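Local coordinates for Ral guanine nucleotide dissociation stimulator-like 2 (Mus musculus, PDB 4JGW), which probably acts as a guanine nucleotide exchange factor for small G proteins and binds GTP-loaded Rap1A and H-Ras in vitro, at residues G70-M73 against M74-P77; L95-D98 against R99-L103; V388-L391 against G392-L395; I414-D417 against K418-K421. All blocks are in the same frame, centred on the assembly; numbering follows the deposited sequence.

Interaction 1 of 4, residues G70-M73 against M74-P77; sequences GADM and MFTP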
loop_
_atom_site.group_PDB
_atom_site.type_symbol
_atom_site.label_atom_id
_atom_site.label_comp_id
_atom_site.label_asym_id
_atom_site.label_seq_id
_atom_site.Cartn_x
_atom_site.Cartn_y
_atom_site.Cartn_z
ATOM N N GLY A 70 17.632 18.191 7.642
ATOM C CA GLY A 70 18.403 18.763 6.536
ATOM C C GLY A 70 19.467 17.846 5.960
ATOM O O GLY A 70 19.768 17.912 4.767
ATOM N N ALA A 71 20.033 16.982 6.802
ATOM C CA ALA A 71 21.175 16.147 6.411
ATOM C C ALA A 71 20.798 14.708 6.045
ATOM O O ALA A 71 21.600 13.985 5.450
ATOM C CB ALA A 71 22.238 16.160 7.510
ATOM N N ASP A 72 19.580 14.303 6.399
ATOM C CA ASP A 72 19.101 12.939 6.168
ATOM C C ASP A 72 17.578 12.990 6.037
ATOM O O ASP A 72 16.846 12.559 6.936
ATOM C CB ASP A 72 19.534 12.039 7.337
ATOM C CG ASP A 72 19.300 10.550 7.079
ATOM O OD1 ASP A 72 18.803 10.165 5.995
ATOM O OD2 ASP A 72 19.624 9.753 7.987
ATOM N N MET A 73 17.102 13.536 4.917
ATOM C CA MET A 73 15.672 13.838 4.773
ATOM C C MET A 73 14.727 12.632 4.695
ATOM O O MET A 73 13.556 12.751 5.051
ATOM C CB MET A 73 15.391 14.856 3.650
ATOM C CG MET A 73 16.476 15.026 2.609
ATOM S SD MET A 73 16.170 16.433 1.514
ATOM C CE MET A 73 17.130 17.732 2.286
ATOM N N MET A 74 15.230 11.479 4.258
ATOM C CA MET A 74 14.399 10.276 4.207
ATOM C C MET A 74 14.226 9.606 5.576
ATOM O O MET A 74 13.258 8.875 5.789
ATOM C CB MET A 74 14.923 9.265 3.177
ATOM C CG MET A 74 13.926 8.135 2.881
ATOM S SD MET A 74 14.497 6.848 1.758
ATOM C CE MET A 74 14.538 7.738 0.200
ATOM N N PHE A 75 15.149 9.871 6.500
ATOM C CA PHE A 75 15.207 9.126 7.761
ATOM C C PHE A 75 13.920 9.153 8.584
ATOM O O PHE A 75 13.393 8.100 8.940
ATOM C CB PHE A 75 16.382 9.576 8.633
ATOM C CG PHE A 75 16.497 8.803 9.914
ATOM C CD1 PHE A 75 17.121 7.561 9.934
ATOM C CD2 PHE A 75 15.953 9.300 11.093
ATOM C CE1 PHE A 75 17.213 6.833 11.110
ATOM C CE2 PHE A 75 16.044 8.578 12.278
ATOM C CZ PHE A 75 16.676 7.344 12.286
ATOM N N THR A 76 13.441 10.356 8.892
ATOM C CA THR A 76 12.269 10.545 9.743
ATOM C C THR A 76 11.000 9.873 9.189
ATOM O O THR A 76 10.379 9.080 9.896
ATOM C CB THR A 76 12.030 12.049 10.053
ATOM O OG1 THR A 76 13.225 12.614 10.607
ATOM C CG2 THR A 76 10.876 12.243 11.032
ATOM N N PRO A 77 10.615 10.174 7.930
ATOM C CA PRO A 77 9.408 9.522 7.411
ATOM C C PRO A 77 9.564 8.010 7.223
ATOM O O PRO A 77 8.606 7.269 7.440
ATOM C CB PRO A 77 9.179 10.219 6.064
ATOM C CG PRO A 77 10.514 10.759 5.679
ATOM C CD PRO A 77 11.163 11.150 6.968
HETATM O O HOH W 1 14.663 13.028 8.396
#
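Met74 follows directly on Met73 at the corner between two short helices. Met74 CB lies 3.7 Å from Met73 C, while the thioether chain leads off in another direction, toward Arg420 and Phe423 of helix 416-436. Phe75 meets Asp72 through both backbone and side chain. Its N donates to Asp72 O at 3.2 Å, and its CB comes within 3.3 Å of Asp72 OD2. With CG opposite the backbone N (chi1 -170°), Asp72 brings its carboxylate forward against this CB, at 47° to the phenyl plane. OD2 is also gripped by His62 NE2 and Leu51 N, and OD1 pairs with Arg420, so both oxygens of this buried acid have polar partners. The Phe75 ring leaves the turn and meets His62 edge-to-face. At Thr76 the link to Asp72 O is made by a water, which donates to that oxygen at 2.7 Å and accepts from Thr76 N at 3.0 Å. Asp72 O is thus held by a backbone amide and a solvent molecule at once. Pro77 completes the stretch, its CD resting 3.5 Å from Met73 O. The i to i+3 bond across Met73 and Met74, both with helical backbone angles, is that of a type I-like beta turn, here joining helices 68-71 and 75-82 in the N-terminal Ras-GEF (REM) domain.

Interaction 2 of 4, residues L95-D98 against R99-L103; sequences LVAD and RLEAL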
loop_
_atom_site.group_PDB
_atom_site.type_symbol
_atom_site.label_atom_id
_atom_site.label_comp_id
_atom_site.label_asym_id
_atom_site.label_seq_id
_atom_site.Cartn_x
_atom_site.Cartn_y
_atom_site.Cartn_z
ATOM N N LEU A 95 10.920 5.160 23.933
ATOM C CA LEU A 95 12.318 5.544 23.718
ATOM C C LEU A 95 12.481 7.031 23.404
ATOM O O LEU A 95 13.522 7.621 23.699
ATOM C CB LEU A 95 12.953 4.693 22.616
ATOM C CG LEU A 95 13.129 3.205 22.933
ATOM C CD1 LEU A 95 13.338 2.426 21.658
ATOM C CD2 LEU A 95 14.269 2.961 23.914
ATOM N N VAL A 96 11.453 7.625 22.802
ATOM C CA VAL A 96 11.404 9.071 22.596
ATOM C C VAL A 96 11.273 9.768 23.951
ATOM O O VAL A 96 11.999 10.723 24.239
ATOM C CB VAL A 96 10.254 9.486 21.637
ATOM C CG1 VAL A 96 10.031 10.997 21.660
ATOM C CG2 VAL A 96 10.549 9.018 20.216
ATOM N N ALA A 97 10.354 9.268 24.778
ATOM C CA ALA A 97 10.169 9.763 26.144
ATOM C C ALA A 97 11.409 9.522 27.007
ATOM O O ALA A 97 11.733 10.341 27.862
ATOM C CB ALA A 97 8.943 9.129 26.781
ATOM N N ASP A 98 12.095 8.403 26.770
ATOM C CA ASP A 98 13.373 8.111 27.423
ATOM C C ASP A 98 14.417 9.176 27.103
ATOM O O ASP A 98 15.044 9.730 28.008
ATOM C CB ASP A 98 13.903 6.738 26.998
ATOM C CG ASP A 98 13.267 5.593 27.766
ATOM O OD1 ASP A 98 12.428 5.849 28.655
ATOM O OD2 ASP A 98 13.615 4.428 27.474
ATOM N N ARG A 99 14.589 9.452 25.810
ATOM C CA ARG A 99 15.581 10.409 25.322
ATOM C C ARG A 99 15.348 11.818 25.865
ATOM O O ARG A 99 16.300 12.522 26.205
ATOM C CB ARG A 99 15.624 10.398 23.785
ATOM C CG ARG A 99 16.578 11.407 23.138
ATOM C CD ARG A 99 18.040 11.145 23.478
ATOM N NE ARG A 99 18.908 12.194 22.943
ATOM C CZ ARG A 99 20.204 12.323 23.218
ATOM N NH1 ARG A 99 20.814 11.469 24.032
ATOM N NH2 ARG A 99 20.894 13.315 22.672
ATOM N N LEU A 100 14.080 12.215 25.957
ATOM C CA LEU A 100 13.714 13.521 26.504
ATOM C C LEU A 100 13.990 13.611 28.005
ATOM O O LEU A 100 14.419 14.657 28.498
ATOM C CB LEU A 100 12.243 13.844 26.209
ATOM C CG LEU A 100 11.824 14.114 24.759
ATOM C CD1 LEU A 100 10.305 14.127 24.636
ATOM C CD2 LEU A 100 12.417 15.417 24.226
ATOM N N GLU A 101 13.746 12.512 28.718
ATOM C CA GLU A 101 13.972 12.438 30.164
ATOM C C GLU A 101 15.453 12.501 30.534
ATOM O O GLU A 101 15.820 13.134 31.525
ATOM C CB GLU A 101 13.344 11.168 30.745
ATOM C CG GLU A 101 11.839 11.253 30.940
ATOM C CD GLU A 101 11.192 9.895 31.163
ATOM O OE1 GLU A 101 11.918 8.904 31.396
ATOM O OE2 GLU A 101 9.948 9.821 31.107
ATOM N N ALA A 102 16.294 11.848 29.736
ATOM C CA ALA A 102 17.744 11.870 29.943
ATOM C C ALA A 102 18.353 13.211 29.524
ATOM O O ALA A 102 19.578 13.380 29.527
ATOM C CB ALA A 102 18.403 10.725 29.187
ATOM N N LEU A 103 17.487 14.161 29.180
ATOM C CA LEU A 103 17.907 15.451 28.657
ATOM C C LEU A 103 17.328 16.605 29.478
ATOM O O LEU A 103 17.443 17.771 29.095
ATOM C CB LEU A 103 17.489 15.566 27.189
ATOM C CG LEU A 103 18.577 15.882 26.159
ATOM C CD1 LEU A 103 19.579 14.740 26.041
ATOM C CD2 LEU A 103 17.942 16.147 24.814
#
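Ala102 N donates to Asp98 O at 3.0 Å and is the last of four successive i to i+4 bonds across this stretch. Before it come Arg99 N to Leu95 O, Leu100 N to Val96 O and Glu101 N to Ala97 O, the last at 3.1 Å. Beside this backbone ladder, Asp98 and Glu101 bring like charges together, OD1 of the first lying 4.1 Å from OE1 of the second, with the carboxylate planes 51° apart. Arg143 of helix 138-151 forms a salt bridge to Asp98 and a weak, long ion pair with Glu101, which would be expected to offset their repulsion. The stretch is the C-terminal end of helix 89-101 in the REM domain, where Ala102 is the first residue to depart from the helical backbone. Glu101, its CG opposite the carbonyl carbon (chi1 -78°), runs back over the preceding turn, this CG lying 3.2 Å from Ala97 O. One turn apart on the buried side, Val96 CG1 approaches Leu100 CD1 at 4.3 Å. Leu100 also packs against helices 108-128 and 138-151, touching Ala118 and Leu144.

Interaction 3 of 4, residues V388-L391 against G392-L395; sequences VPYL and GTFL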
loop_
_atom_site.group_PDB
_atom_site.type_symbol
_atom_site.label_atom_id
_atom_site.label_comp_id
_atom_site.label_asym_id
_atom_site.label_seq_id
_atom_site.Cartn_x
_atom_site.Cartn_y
_atom_site.Cartn_z
ATOM N N VAL A 388 -6.318 3.190 -9.576
ATOM C CA VAL A 388 -6.286 2.123 -8.575
ATOM C C VAL A 388 -5.326 1.035 -9.055
ATOM O O VAL A 388 -5.619 0.332 -10.024
ATOM C CB VAL A 388 -7.682 1.489 -8.303
ATOM C CG1 VAL A 388 -7.586 0.446 -7.191
ATOM C CG2 VAL A 388 -8.716 2.541 -7.941
ATOM N N PRO A 389 -4.168 0.900 -8.386
ATOM C CA PRO A 389 -3.218 -0.128 -8.791
ATOM C C PRO A 389 -3.633 -1.515 -8.310
ATOM O O PRO A 389 -4.387 -1.639 -7.337
ATOM C CB PRO A 389 -1.928 0.300 -8.089
ATOM C CG PRO A 389 -2.385 1.004 -6.877
ATOM C CD PRO A 389 -3.677 1.681 -7.238
ATOM N N TYR A 390 -3.153 -2.542 -9.003
ATOM C CA TYR A 390 -3.219 -3.902 -8.493
ATOM C C TYR A 390 -2.168 -4.019 -7.396
ATOM O O TYR A 390 -0.968 -3.897 -7.652
ATOM C CB TYR A 390 -2.983 -4.926 -9.613
ATOM C CG TYR A 390 -2.774 -6.347 -9.124
ATOM C CD1 TYR A 390 -3.714 -6.972 -8.302
ATOM C CD2 TYR A 390 -1.634 -7.066 -9.485
ATOM C CE1 TYR A 390 -3.520 -8.273 -7.846
ATOM C CE2 TYR A 390 -1.435 -8.369 -9.038
ATOM C CZ TYR A 390 -2.382 -8.965 -8.220
ATOM O OH TYR A 390 -2.196 -10.255 -7.777
ATOM N N LEU A 391 -2.636 -4.234 -6.170
ATOM C CA LEU A 391 -1.778 -4.217 -4.987
ATOM C C LEU A 391 -0.785 -5.383 -4.944
ATOM O O LEU A 391 0.311 -5.249 -4.395
ATOM C CB LEU A 391 -2.629 -4.178 -3.712
ATOM C CG LEU A 391 -1.941 -3.919 -2.366
ATOM C CD1 LEU A 391 -1.136 -2.619 -2.373
ATOM C CD2 LEU A 391 -2.969 -3.905 -1.250
ATOM N N GLY A 392 -1.172 -6.511 -5.538
ATOM C CA GLY A 392 -0.359 -7.732 -5.538
ATOM C C GLY A 392 1.079 -7.557 -5.991
ATOM O O GLY A 392 1.978 -8.225 -5.481
ATOM N N THR A 393 1.291 -6.656 -6.947
ATOM C CA THR A 393 2.628 -6.347 -7.456
ATOM C C THR A 393 3.490 -5.648 -6.398
ATOM O O THR A 393 4.692 -5.902 -6.304
ATOM C CB THR A 393 2.555 -5.484 -8.733
ATOM O OG1 THR A 393 1.521 -5.984 -9.592
ATOM C CG2 THR A 393 3.884 -5.512 -9.485
ATOM N N PHE A 394 2.870 -4.771 -5.609
ATOM C CA PHE A 394 3.554 -4.091 -4.511
ATOM C C PHE A 394 3.814 -5.045 -3.348
ATOM O O PHE A 394 4.849 -4.957 -2.684
ATOM C CB PHE A 394 2.750 -2.876 -4.035
ATOM C CG PHE A 394 2.727 -1.742 -5.021
ATOM C CD1 PHE A 394 1.747 -1.678 -6.007
ATOM C CD2 PHE A 394 3.694 -0.742 -4.970
ATOM C CE1 PHE A 394 1.730 -0.636 -6.925
ATOM C CE2 PHE A 394 3.683 0.306 -5.885
ATOM C CZ PHE A 394 2.699 0.360 -6.863
ATOM N N LEU A 395 2.873 -5.956 -3.111
ATOM C CA LEU A 395 3.031 -6.973 -2.075
ATOM C C LEU A 395 4.173 -7.932 -2.415
ATOM O O LEU A 395 4.919 -8.350 -1.530
ATOM C CB LEU A 395 1.723 -7.740 -1.847
ATOM C CG LEU A 395 0.506 -6.943 -1.364
ATOM C CD1 LEU A 395 -0.739 -7.812 -1.385
ATOM C CD2 LEU A 395 0.723 -6.353 0.027
#
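Gly392 lies over one face of the Tyr390 ring: its CA is 3.8 Å from the ring centroid and 22° off the normal, a CH-pi contact, and its N sits above the ring centre. Without a side chain, the glycine allows the ring to lie flat against the backbone. Thr393 meets the same ring obliquely, OG1 reaching Tyr390 CD2 at 3.3 Å. On the backbone, Leu391 O receives Leu395 N at 3.0 Å and also a weak bond from Phe394 N at 2.9 Å. This is the first turn of helix 392-404 in the CDC25-homology domain; by analogy with SOS, that helix probably forms one arm of the helical hairpin of Ras-family exchange factors. Above the turn, Leu391 CG packs on Leu395 CG at 4.0 Å. The Phe394 side chain, with CG beside its own backbone N (chi1 -70°), swings back along the incoming loop, presenting its ring edge to Tyr390 O and placing CE1 4.0 Å from Pro389 CB. Further out, Ile425, Leu429 and Leu432 of helix 416-436 pack on Phe394, Phe218 meets Pro389, and the rings of Tyr311 and Phe253 adjoin Tyr390.

Interaction 4 of 4, residues I414-D417 against K418-K421; sequences INFD and KRRK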
loop_
_atom_site.group_PDB
_atom_site.type_symbol
_atom_site.label_atom_id
_atom_site.label_comp_id
_atom_site.label_asym_id
_atom_site.label_seq_id
_atom_site.Cartn_x
_atom_site.Cartn_y
_atom_site.Cartn_z
ATOM N N ILE A 414 20.296 -2.399 13.546
ATOM C CA ILE A 414 19.196 -2.438 12.587
ATOM C C ILE A 414 19.697 -1.935 11.231
ATOM O O ILE A 414 20.227 -0.827 11.130
ATOM C CB ILE A 414 17.979 -1.611 13.083
ATOM C CG1 ILE A 414 17.334 -2.303 14.291
ATOM C CG2 ILE A 414 16.950 -1.409 11.963
ATOM C CD1 ILE A 414 16.533 -1.378 15.188
ATOM N N ASN A 415 19.554 -2.769 10.204
ATOM C CA ASN A 415 19.939 -2.400 8.845
ATOM C C ASN A 415 18.925 -1.420 8.253
ATOM O O ASN A 415 17.931 -1.829 7.652
ATOM C CB ASN A 415 20.084 -3.653 7.966
ATOM C CG ASN A 415 20.381 -3.328 6.506
ATOM O OD1 ASN A 415 20.961 -2.291 6.188
ATOM N ND2 ASN A 415 19.979 -4.224 5.612
ATOM N N PHE A 416 19.185 -0.126 8.426
ATOM C CA PHE A 416 18.226 0.899 8.020
ATOM C C PHE A 416 18.110 1.068 6.507
ATOM O O PHE A 416 17.083 1.534 6.016
ATOM C CB PHE A 416 18.498 2.241 8.708
ATOM C CG PHE A 416 17.286 3.130 8.792
ATOM C CD1 PHE A 416 16.351 2.955 9.809
ATOM C CD2 PHE A 416 17.071 4.134 7.849
ATOM C CE1 PHE A 416 15.222 3.769 9.890
ATOM C CE2 PHE A 416 15.947 4.949 7.919
ATOM C CZ PHE A 416 15.021 4.770 8.944
ATOM N N ASP A 417 19.157 0.679 5.776
ATOM C CA ASP A 417 19.119 0.650 4.312
ATOM C C ASP A 417 17.878 -0.085 3.810
ATOM O O ASP A 417 17.201 0.383 2.893
ATOM C CB ASP A 417 20.380 -0.011 3.746
ATOM C CG ASP A 417 21.604 0.890 3.816
ATOM O OD1 ASP A 417 21.479 2.057 4.244
ATOM O OD2 ASP A 417 22.697 0.425 3.436
ATOM N N LYS A 418 17.586 -1.228 4.428
ATOM C CA LYS A 418 16.388 -2.011 4.124
ATOM C C LYS A 418 15.124 -1.159 4.251
ATOM O O LYS A 418 14.237 -1.225 3.397
ATOM C CB LYS A 418 16.301 -3.234 5.051
ATOM C CG LYS A 418 15.066 -4.102 4.834
ATOM C CD LYS A 418 15.145 -5.409 5.607
ATOM C CE LYS A 418 13.948 -6.293 5.278
ATOM N NZ LYS A 418 14.130 -7.697 5.733
ATOM N N ARG A 419 15.064 -0.356 5.311
ATOM C CA ARG A 419 13.887 0.464 5.612
ATOM C C ARG A 419 13.705 1.624 4.633
ATOM O O ARG A 419 12.576 2.042 4.363
ATOM C CB ARG A 419 13.932 0.976 7.058
ATOM C CG ARG A 419 14.133 -0.111 8.116
ATOM C CD ARG A 419 13.098 -1.224 7.993
ATOM N NE ARG A 419 13.496 -2.432 8.713
ATOM C CZ ARG A 419 12.896 -3.615 8.592
ATOM N NH1 ARG A 419 11.864 -3.768 7.772
ATOM N NH2 ARG A 419 13.333 -4.651 9.292
ATOM N N ARG A 420 14.820 2.137 4.109
ATOM C CA ARG A 420 14.792 3.188 3.091
ATOM C C ARG A 420 14.216 2.656 1.787
ATOM O O ARG A 420 13.407 3.325 1.137
ATOM C CB ARG A 420 16.196 3.742 2.842
ATOM C CG ARG A 420 16.710 4.648 3.936
ATOM C CD ARG A 420 18.087 5.203 3.605
ATOM N NE ARG A 420 18.723 5.711 4.815
ATOM C CZ ARG A 420 18.623 6.958 5.259
ATOM N NH1 ARG A 420 17.926 7.865 4.578
ATOM N NH2 ARG A 420 19.230 7.299 6.387
ATOM N N LYS A 421 14.649 1.452 1.414
ATOM C CA LYS A 421 14.180 0.775 0.209
ATOM C C LYS A 421 12.702 0.418 0.334
ATOM O O LYS A 421 11.962 0.444 -0.651
ATOM C CB LYS A 421 15.009 -0.484 -0.057
ATOM C CG LYS A 421 16.484 -0.221 -0.330
ATOM C CD LYS A 421 17.239 -1.518 -0.575
ATOM C CE LYS A 421 18.745 -1.284 -0.588
ATOM N NZ LYS A 421 19.485 -2.493 -1.045
HETATM O O HOH W 2 20.000 3.616 6.013
#
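Phe416 and the two arginines that follow it one turn later, Arg419 and Arg420, form the dense part of this strand-to-helix junction, where strand 414-415 runs into helix 416-436, probably the second arm of the helical hairpin of the CDC25-homology domain. Arg419 CB sits over one face of the phenyl ring, 4.1 Å from its centroid and 9° off the normal, a CH-pi contact. Arg420 comes to the rim instead: its NE lies near the ring plane, 3.8 Å from CD2, and the guanidinium stands at 74° to the phenyl group, so one guanidinium face looks onto the ring edge near CE2. With CG anti to the backbone N (chi1 -156°), the Phe416 ring reaches forward over the first helical turn to meet both. Beneath it, Phe416 O accepts Arg420 N at 3.0 Å and, weakly, Arg419 N. The charged ends are held from outside: Arg419 by Glu422 and Asp407, Arg420 NH2 by Leu51 O, and Lys418 NZ by Asp407 and Asp402. Asn415 takes a looser part, its O accepting only a weak bond from Lys418 N while its ND2 binds Lys406 O. The opposite character prevails around Asp417 and the exposed Lys421. Lys421 N does bond to Asp417 O at 3.1 Å, yet the ammonium and carboxylate do not touch. Here solvent enters the contact: a water lies 2.8 Å from Asp417 OD1, to which it may donate, and accepts from Arg420 NE at 2.7 Å, in the plane of the guanidinium.

Interactions 1 and 4 meet directly although they belong to different domains: Asp72 OD1 and Arg420 NH1 form a salt bridge of 2.8 Å, and Phe75 CD1 packs against Phe416 CE2 at 3.5 Å. They thus join the REM domain to the N-terminal turn of helix 416-436. Interaction 2 stays within the REM domain, its centre about 20 Å from that of interaction 1 and about 24 Å from that of interaction 4. Interaction 3 opens helix 392-404, its centre about 22 Å from that of interaction 4. In SOS the corresponding hairpin inserts into Ras and opens its nucleotide site; interactions 3 and 4 lie at the starts of what are probably its two helices.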